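Local coordinates for enterobactin synthetase component F-related protein (Vibrio cholerae serotype O1, PDB 4OXI) that probably uses ATP to activate glycine as glycyl-adenylate, as an adenylation domain in a lipopolysaccharide-modification pathway that gives resistance to antimicrobial peptides, at residues T82-S87 / A110-W115; S147-A152 / Y172-V177. One frame throughout, in Å; residues are numbered along the deposited sequence.

Interaction 1: residues T82-S87 / A110-W115; sequences TDMALS and AYSAIW
Ala-85 of helix 78-95 and Trp-115 of helix 108-119 meet methyl to methylene, with Ala-85 CB 3.6 Å from Trp-115 CB. This is the tight part of the contact. The segment axes come within 7.9 Å and cross at -61°. The small residues Ala-85 and Ser-112 face each other where the backbones are closest, their CA atoms 5.2 Å apart. The Ala-85 methyl also lies 3.9 Å from Ser-112 O. Met-84 belongs to this close part too, its SD resting 3.6 Å from Ser-112 OG.

Packing is looser at the Thr-82 end. Thr-82 OG1 approaches the edge of the indole near its plane, 4.1 Å from Trp-115 CZ3, and the two side chains cross at about a right angle. The indole CG of Trp-115 is anti to its own carbonyl carbon (chi1 -81°), which carries the six-membered ring toward Thr-82, about one turn before Ala-85 on helix 78-95. No solvent side opens here, because all five touching residues are buried. Met-81 and Leu-277 also pack on Trp-115, and Ile-196 packs on Met-84.

No hydrogen bond joins the two segments. With chi1 near -60° for Thr-82 and -78° for Ser-112, each hydroxyl points back along its own helix. There the carbonyl four residues earlier takes it: Tyr-78 O for Thr-82 OG1, Leu-108 O for Ser-112 OG. Both hydroxyls in the contact are thus satisfied within their own helices, and the two segments are held together by van der Waals contact.

Interaction 2: residues S147-A152 / Y172-V177; sequences SIMVDA and YALPDV
A beta-alpha-beta unit, strand 147-149, helix 155-164 and strand 170-173, brings these segments together as parallel neighbours in a five-stranded sheet. Tyr-172 is bracketed by two backbone bonds. Its N donates to Ile-148 O at 2.7 Å, and its O accepts from Val-150 N at 2.9 Å. Both are nearly straight, at 170° and 165° at the hydrogen. Met-149 CA adds a C-H contact to the same Tyr-172 O.

Met-149 and Tyr-172 put their side chains on one face of the sheet. With CG opposite the backbone N (chi1 -176°) and a bend at chi2, the Met-149 chain crosses the Tyr-172 side chain at about a right angle. Met-149 SD lies 3.9 Å from Tyr-172 CB, and Met-149 CE ends 4.0 Å from Leu-174 CG. The Tyr-172 ring reaches back to Ser-147 CB, 4.1 Å from Tyr-172 CE2. Outside the segments this ring stacks on His-192 and meets Trp-92 edge to face. Val-150 CG2 touches the Ala-173 methyl.

Beyond the Tyr-172 pair a water bridges the backbones. It donates to Val-150 O and accepts from Leu-174 N at 2.7 Å. A type I turn, Leu-174 to Val-177, then brings Val-177 CG2 to 3.8 Å from Ala-152 N. Asp-151 turns away and bonds to Ser-104 through OD2. Direct bonds thus fix the strand register, while the water satisfies two backbone groups next to them and the Val-177 side chain packs on the backbone at Asp-151 and Ala-152.

How the interactions relate
Going from the N terminus, the first element in these contacts is helix 78-95. The chain then passes through strand 99-102 to helix 108-119, and interaction 1 closes that loop. It next runs through strand 123-126 and helix 133-142 to strand 147-149. After helix 155-164 it returns beside that strand, where interaction 2 closes a second loop. The two loops follow in series and neither nest nor cross. The centres of interactions 1 and 2 are about 12 Å apart, and the two touch directly. Ala-113 CB lies 3.8 Å from Met-149 CG, and Leu-174 CD1 lies near both Ser-112 OG and Met-84 SD. The helix pair therefore packs against the parallel sheet.

Interaction 1: residues T82-S87 / A110-W115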
loop_
_atom_site.group_PDB
_atom_site.type_symbol
_atom_site.label_atom_id
_atom_site.label_comp_id
_atom_site.label_asym_id
_atom_site.label_seq_id
_atom_site.Cartn_x
_atom_site.Cartn_y
_atom_site.Cartn_z
ATOM N N THR A 82 -0.342 19.971 -12.319
ATOM C CA THR A 82 0.467 20.901 -11.539
ATOM C C THR A 82 -0.356 22.095 -11.058
ATOM O O THR A 82 -0.212 22.518 -9.919
ATOM C CB THR A 82 1.693 21.354 -12.323
ATOM O OG1 THR A 82 2.502 20.197 -12.604
ATOM C CG2 THR A 82 2.508 22.369 -11.513
ATOM N N ASP A 83 -1.242 22.609 -11.907
ATOM C CA ASP A 83 -2.100 23.720 -11.513
ATOM C C ASP A 83 -2.989 23.317 -10.337
ATOM O O ASP A 83 -3.161 24.079 -9.391
ATOM C CB ASP A 83 -3.007 24.174 -12.674
ATOM C CG ASP A 83 -2.231 24.767 -13.858
ATOM O OD1 ASP A 83 -1.054 25.166 -13.692
ATOM O OD2 ASP A 83 -2.820 24.842 -14.966
ATOM N N MET A 84 -3.587 22.132 -10.415
ATOM C CA MET A 84 -4.462 21.678 -9.346
ATOM C C MET A 84 -3.654 21.420 -8.074
ATOM O O MET A 84 -4.038 21.854 -7.000
ATOM C CB MET A 84 -5.219 20.424 -9.767
ATOM C CG MET A 84 -6.409 20.722 -10.646
ATOM S SD MET A 84 -7.194 19.217 -11.228
ATOM C CE MET A 84 -6.145 18.782 -12.626
ATOM N N ALA A 85 -2.522 20.745 -8.214
ATOM C CA ALA A 85 -1.703 20.373 -7.069
ATOM C C ALA A 85 -1.155 21.596 -6.321
ATOM O O ALA A 85 -1.335 21.710 -5.111
ATOM C CB ALA A 85 -0.581 19.452 -7.508
ATOM N N LEU A 86 -0.514 22.521 -7.036
ATOM C CA LEU A 86 0.007 23.725 -6.398
ATOM C C LEU A 86 -1.083 24.687 -5.923
ATOM O O LEU A 86 -0.846 25.474 -5.008
ATOM C CB LEU A 86 1.007 24.462 -7.292
ATOM C CG LEU A 86 2.274 23.707 -7.679
ATOM C CD1 LEU A 86 3.223 24.649 -8.423
ATOM C CD2 LEU A 86 2.951 23.115 -6.452
ATOM N N SER A 87 -2.274 24.635 -6.508
ATOM C CA SER A 87 -3.364 25.441 -5.953
ATOM C C SER A 87 -3.771 24.926 -4.575
ATOM O O SER A 87 -3.952 25.706 -3.630
ATOM C CB SER A 87 -4.584 25.460 -6.882
ATOM O OG SER A 87 -4.276 26.074 -8.124
ATOM N N ALA A 110 -8.319 12.645 -5.533
ATOM C CA ALA A 110 -7.325 11.930 -4.713
ATOM C C ALA A 110 -5.906 12.148 -5.218
ATOM O O ALA A 110 -4.998 12.415 -4.420
ATOM C CB ALA A 110 -7.639 10.445 -4.654
ATOM N N TYR A 111 -5.702 12.020 -6.534
ATOM C CA TYR A 111 -4.359 12.161 -7.114
ATOM C C TYR A 111 -3.881 13.624 -7.099
ATOM O O TYR A 111 -2.696 13.886 -6.920
ATOM C CB TYR A 111 -4.295 11.518 -8.523
ATOM C CG TYR A 111 -4.713 10.065 -8.443
ATOM C CD1 TYR A 111 -3.799 9.077 -8.152
ATOM C CD2 TYR A 111 -6.043 9.702 -8.579
ATOM C CE1 TYR A 111 -4.195 7.745 -8.020
ATOM C CE2 TYR A 111 -6.445 8.395 -8.450
ATOM C CZ TYR A 111 -5.519 7.422 -8.171
ATOM O OH TYR A 111 -5.947 6.123 -8.044
ATOM N N SER A 112 -4.805 14.565 -7.294
ATOM C CA SER A 112 -4.511 15.988 -7.151
ATOM C C SER A 112 -3.969 16.284 -5.756
ATOM O O SER A 112 -2.983 16.983 -5.605
ATOM C CB SER A 112 -5.806 16.798 -7.329
ATOM O OG SER A 112 -6.143 16.921 -8.695
ATOM N N ALA A 113 -4.658 15.774 -4.735
ATOM C CA ALA A 113 -4.284 16.031 -3.344
ATOM C C ALA A 113 -2.978 15.361 -2.976
ATOM O O ALA A 113 -2.199 15.914 -2.204
ATOM C CB ALA A 113 -5.398 15.589 -2.390
ATOM N N ILE A 114 -2.729 14.173 -3.521
ATOM C CA ILE A 114 -1.469 13.477 -3.246
ATOM C C ILE A 114 -0.262 14.212 -3.858
ATOM O O ILE A 114 0.761 14.389 -3.192
ATOM C CB ILE A 114 -1.512 12.013 -3.702
ATOM C CG1 ILE A 114 -2.501 11.224 -2.841
ATOM C CG2 ILE A 114 -0.128 11.384 -3.574
ATOM C CD1 ILE A 114 -2.704 9.791 -3.267
ATOM N N TRP A 115 -0.394 14.673 -5.101
ATOM C CA TRP A 115 0.637 15.513 -5.704
ATOM C C TRP A 115 0.798 16.802 -4.897
ATOM O O TRP A 115 1.907 17.263 -4.676
ATOM C CB TRP A 115 0.235 15.928 -7.109
ATOM C CG TRP A 115 0.464 14.951 -8.168
ATOM C CD1 TRP A 115 0.268 13.602 -8.112
ATOM C CD2 TRP A 115 0.904 15.243 -9.500
ATOM N NE1 TRP A 115 0.570 13.031 -9.337
ATOM C CE2 TRP A 115 0.962 14.020 -10.203
ATOM C CE3 TRP A 115 1.253 16.421 -10.167
ATOM C CZ2 TRP A 115 1.355 13.944 -11.541
ATOM C CZ3 TRP A 115 1.667 16.342 -11.497
ATOM C CH2 TRP A 115 1.707 15.113 -12.168
#

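Interaction 2: residues S147-A152 / Y172-V177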
loop_
_atom_site.group_PDB
_atom_site.type_symbol
_atom_site.label_atom_id
_atom_site.label_comp_id
_atom_site.label_asym_id
_atom_site.label_seq_id
_atom_site.Cartn_x
_atom_site.Cartn_y
_atom_site.Cartn_z
ATOM N N SER A 147 -8.341 17.883 8.437
ATOM C CA SER A 147 -8.517 18.351 7.063
ATOM C C SER A 147 -8.775 17.166 6.156
ATOM O O SER A 147 -8.052 16.170 6.206
ATOM C CB SER A 147 -7.283 19.114 6.590
ATOM O OG SER A 147 -7.039 20.232 7.435
ATOM N N ILE A 148 -9.825 17.258 5.346
ATOM C CA ILE A 148 -10.214 16.138 4.509
ATOM C C ILE A 148 -10.488 16.567 3.076
ATOM O O ILE A 148 -11.288 17.492 2.838
ATOM C CB ILE A 148 -11.471 15.456 5.049
ATOM C CG1 ILE A 148 -11.341 15.198 6.547
ATOM C CG2 ILE A 148 -11.707 14.112 4.331
ATOM C CD1 ILE A 148 -12.553 14.411 7.120
ATOM N N MET A 149 -9.826 15.894 2.131
ATOM C CA MET A 149 -10.097 16.097 0.711
ATOM C C MET A 149 -11.192 15.151 0.255
ATOM O O MET A 149 -11.095 13.929 0.449
ATOM C CB MET A 149 -8.853 15.807 -0.128
ATOM C CG MET A 149 -9.059 16.094 -1.598
ATOM S SD MET A 149 -8.780 17.835 -1.926
ATOM C CE MET A 149 -9.185 17.900 -3.671
ATOM N N VAL A 150 -12.223 15.705 -0.371
ATOM C CA VAL A 150 -13.367 14.905 -0.786
ATOM C C VAL A 150 -13.622 15.124 -2.266
ATOM O O VAL A 150 -12.915 15.908 -2.915
ATOM C CB VAL A 150 -14.637 15.262 0.042
ATOM C CG1 VAL A 150 -14.333 15.182 1.527
ATOM C CG2 VAL A 150 -15.141 16.668 -0.300
ATOM N N ASP A 151 -14.621 14.421 -2.797
ATOM C CA ASP A 151 -15.136 14.662 -4.152
ATOM C C ASP A 151 -16.622 14.336 -4.152
ATOM O O ASP A 151 -17.144 13.882 -3.132
ATOM C CB ASP A 151 -14.410 13.796 -5.184
ATOM C CG ASP A 151 -14.543 12.293 -4.895
ATOM O OD1 ASP A 151 -15.573 11.847 -4.346
ATOM O OD2 ASP A 151 -13.606 11.535 -5.224
ATOM N N ALA A 152 -17.287 14.516 -5.288
ATOM C CA ALA A 152 -18.739 14.325 -5.374
ATOM C C ALA A 152 -19.214 12.926 -4.968
ATOM O O ALA A 152 -20.261 12.781 -4.336
ATOM C CB ALA A 152 -19.229 14.665 -6.775
ATOM N N TYR A 172 -12.026 19.967 1.958
ATOM C CA TYR A 172 -11.497 20.542 0.735
ATOM C C TYR A 172 -12.057 19.825 -0.473
ATOM O O TYR A 172 -12.251 18.614 -0.441
ATOM C CB TYR A 172 -9.967 20.495 0.726
ATOM C CG TYR A 172 -9.365 21.447 1.724
ATOM C CD1 TYR A 172 -8.990 22.730 1.349
ATOM C CD2 TYR A 172 -9.198 21.076 3.053
ATOM C CE1 TYR A 172 -8.455 23.619 2.269
ATOM C CE2 TYR A 172 -8.662 21.954 3.973
ATOM C CZ TYR A 172 -8.299 23.222 3.575
ATOM O OH TYR A 172 -7.759 24.092 4.500
ATOM N N ALA A 173 -12.314 20.569 -1.541
ATOM C CA ALA A 173 -12.797 19.967 -2.781
ATOM C C ALA A 173 -12.433 20.849 -3.966
ATOM O O ALA A 173 -12.260 22.057 -3.810
ATOM C CB ALA A 173 -14.302 19.753 -2.710
ATOM N N LEU A 174 -12.299 20.245 -5.145
ATOM C CA LEU A 174 -12.088 21.008 -6.373
ATOM C C LEU A 174 -13.394 21.742 -6.747
ATOM O O LEU A 174 -14.463 21.379 -6.253
ATOM C CB LEU A 174 -11.617 20.073 -7.490
ATOM C CG LEU A 174 -10.308 19.334 -7.186
ATOM C CD1 LEU A 174 -10.063 18.229 -8.202
ATOM C CD2 LEU A 174 -9.130 20.300 -7.140
ATOM N N PRO A 175 -13.308 22.794 -7.587
ATOM C CA PRO A 175 -14.476 23.654 -7.828
ATOM C C PRO A 175 -15.669 22.974 -8.493
ATOM O O PRO A 175 -16.755 23.550 -8.492
ATOM C CB PRO A 175 -13.925 24.742 -8.759
ATOM C CG PRO A 175 -12.489 24.806 -8.449
ATOM C CD PRO A 175 -12.089 23.367 -8.185
ATOM N N ASP A 176 -15.495 21.778 -9.040
ATOM C CA ASP A 176 -16.615 21.098 -9.685
ATOM C C ASP A 176 -17.542 20.407 -8.680
ATOM O O ASP A 176 -18.566 19.837 -9.056
ATOM C CB ASP A 176 -16.110 20.087 -10.724
ATOM C CG ASP A 176 -15.468 18.855 -10.088
ATOM O OD1 ASP A 176 -14.527 19.004 -9.271
ATOM O OD2 ASP A 176 -15.912 17.727 -10.408
ATOM N N VAL A 177 -17.182 20.447 -7.404
ATOM C CA VAL A 177 -17.983 19.788 -6.382
ATOM C C VAL A 177 -18.894 20.797 -5.699
ATOM O O VAL A 177 -18.421 21.791 -5.142
ATOM C CB VAL A 177 -17.090 19.121 -5.324
ATOM C CG1 VAL A 177 -17.941 18.456 -4.276
ATOM C CG2 VAL A 177 -16.158 18.113 -5.977
HETATM O O HOH W 1 -12.719 17.557 -5.296
#